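Local coordinates for protein oligopeptide ABC transporter OppAIV (Borrelia burgdorferi B31, PDB 4GL8) that probably binds oligopeptides outside the inner membrane and delivers them to an ABC transporter for uptake, at residues I36-A41 with V243-I248. Numbering follows the deposited sequence.
Sequences IGSEPA and VTDNSI
V243 sets its two methyls against the S38-E39 peptide link and the side chain of E39, and no hydrogen bond joins the two segments. CG1, anti to the backbone N (chi1 174°), lies 3.3 Å from E39 N and 3.6 Å from S38 C, covering the peptide link between them. The other branch, CG2, meets the glutamate side chain, 3.5 Å from E39 OE1. E39 leaves its backbone with CG anti to N and then bends at chi2 (86°), which brings OE1 over to this methyl, the two side chains crossing at a slant, while OE2 forms a salt bridge with R214. G37 packs by backbone alone: its O lies 3.3 Å from D245 OD1 and 3.4 Å from T244 O; all three are acceptors, so these approaches carry no hydrogen bond. S38 OG donates to G37 O (2.6 Å), tilted 31° from the carbonyl plane, and sits 3.3 Å from D245 OD1. T244 OG1 accepts from N246 N, an ST turn just before helix 247-255, whose N-cap is N246. The contact thus joins the loops leaving the paired parallel strands 31-35 and 238-242, a packing of strand ends within the fold of a family 5 solute-binding protein.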
loop_
_atom_site.group_PDB
_atom_site.type_symbol
_atom_site.label_atom_id
_atom_site.label_comp_id
_atom_site.label_asym_id
_atom_site.label_seq_id
_atom_site.Cartn_x
_atom_site.Cartn_y
_atom_site.Cartn_z
ATOM N N ILE A 36 -0.633 15.261 3.248
ATOM C CA ILE A 36 -0.452 13.840 2.847
ATOM C C ILE A 36 -1.207 13.528 1.527
ATOM O O ILE A 36 -0.927 12.539 0.868
ATOM C CB ILE A 36 -0.889 12.869 3.963
ATOM N N GLY A 37 -2.135 14.396 1.128
ATOM C CA GLY A 37 -2.681 14.382 -0.231
ATOM C C GLY A 37 -4.120 13.909 -0.431
ATOM O O GLY A 37 -4.653 14.047 -1.532
ATOM N N SER A 38 -4.755 13.359 0.601
ATOM C CA SER A 38 -6.133 12.911 0.480
ATOM C C SER A 38 -6.686 12.555 1.851
ATOM O O SER A 38 -5.936 12.234 2.772
ATOM C CB SER A 38 -6.216 11.691 -0.446
ATOM O OG SER A 38 -6.289 12.062 -1.815
ATOM N N GLU A 39 -8.003 12.638 1.966
ATOM C CA GLU A 39 -8.737 12.306 3.173
ATOM C C GLU A 39 -8.756 10.795 3.293
ATOM O O GLU A 39 -9.133 10.115 2.339
ATOM C CB GLU A 39 -10.170 12.847 3.078
ATOM C CG GLU A 39 -11.182 12.316 4.117
ATOM C CD GLU A 39 -11.191 13.066 5.441
ATOM O OE1 GLU A 39 -10.260 13.857 5.684
ATOM O OE2 GLU A 39 -12.139 12.878 6.237
ATOM N N PRO A 40 -8.348 10.265 4.457
ATOM C CA PRO A 40 -8.433 8.821 4.660
ATOM C C PRO A 40 -9.884 8.367 4.696
ATOM O O PRO A 40 -10.770 9.152 5.044
ATOM C CB PRO A 40 -7.786 8.612 6.030
ATOM C CG PRO A 40 -8.060 9.877 6.747
ATOM C CD PRO A 40 -7.905 10.952 5.682
ATOM N N ALA A 41 -10.093 7.105 4.334
ATOM C CA ALA A 41 -11.423 6.478 4.253
ATOM C C ALA A 41 -11.766 5.823 5.567
ATOM O O ALA A 41 -12.917 5.637 5.861
ATOM C CB ALA A 41 -11.451 5.420 3.147
ATOM N N VAL A 243 -5.506 17.779 4.801
ATOM C CA VAL A 243 -6.021 17.094 3.645
ATOM C C VAL A 243 -6.285 18.138 2.569
ATOM O O VAL A 243 -6.731 19.262 2.875
ATOM C CB VAL A 243 -7.338 16.409 3.981
ATOM C CG1 VAL A 243 -7.947 15.826 2.720
ATOM C CG2 VAL A 243 -7.105 15.351 5.042
ATOM N N THR A 244 -5.972 17.777 1.332
ATOM C CA THR A 244 -6.367 18.531 0.144
ATOM C C THR A 244 -5.749 17.831 -1.055
ATOM O O THR A 244 -4.594 17.401 -0.988
ATOM C CB THR A 244 -5.956 20.026 0.164
ATOM O OG1 THR A 244 -6.183 20.608 -1.124
ATOM C CG2 THR A 244 -4.506 20.198 0.525
ATOM N N ASP A 245 -6.559 17.710 -2.113
ATOM C CA ASP A 245 -6.210 17.136 -3.419
ATOM C C ASP A 245 -5.486 18.146 -4.305
ATOM O O ASP A 245 -4.923 17.780 -5.348
ATOM C CB ASP A 245 -7.507 16.744 -4.156
ATOM C CG ASP A 245 -8.283 15.652 -3.444
ATOM O OD1 ASP A 245 -7.650 14.896 -2.676
ATOM O OD2 ASP A 245 -9.516 15.537 -3.654
ATOM N N ASN A 246 -5.540 19.414 -3.905
ATOM C CA ASN A 246 -4.964 20.507 -4.673
ATOM C C ASN A 246 -3.486 20.772 -4.283
ATOM O O ASN A 246 -3.200 21.516 -3.347
ATOM C CB ASN A 246 -5.834 21.764 -4.477
ATOM C CG ASN A 246 -5.459 22.903 -5.408
ATOM O OD1 ASN A 246 -4.280 23.213 -5.621
ATOM N ND2 ASN A 246 -6.470 23.551 -5.953
ATOM N N SER A 247 -2.557 20.174 -5.027
ATOM C CA SER A 247 -1.129 20.372 -4.789
ATOM C C SER A 247 -0.693 21.852 -4.781
ATOM O O SER A 247 0.228 22.207 -4.051
ATOM C CB SER A 247 -0.286 19.589 -5.809
ATOM O OG SER A 247 -0.215 20.248 -7.055
ATOM N N ILE A 248 -1.345 22.709 -5.563
ATOM C CA ILE A 248 -1.007 24.136 -5.596
ATOM C C ILE A 248 -1.389 24.808 -4.299
ATOM O O ILE A 248 -0.695 25.692 -3.849
ATOM C CB ILE A 248 -1.698 24.906 -6.762
ATOM C CG1 ILE A 248 -1.157 24.432 -8.123
ATOM C CG2 ILE A 248 -1.489 26.430 -6.634
ATOM C CD1 ILE A 248 0.316 24.756 -8.362
#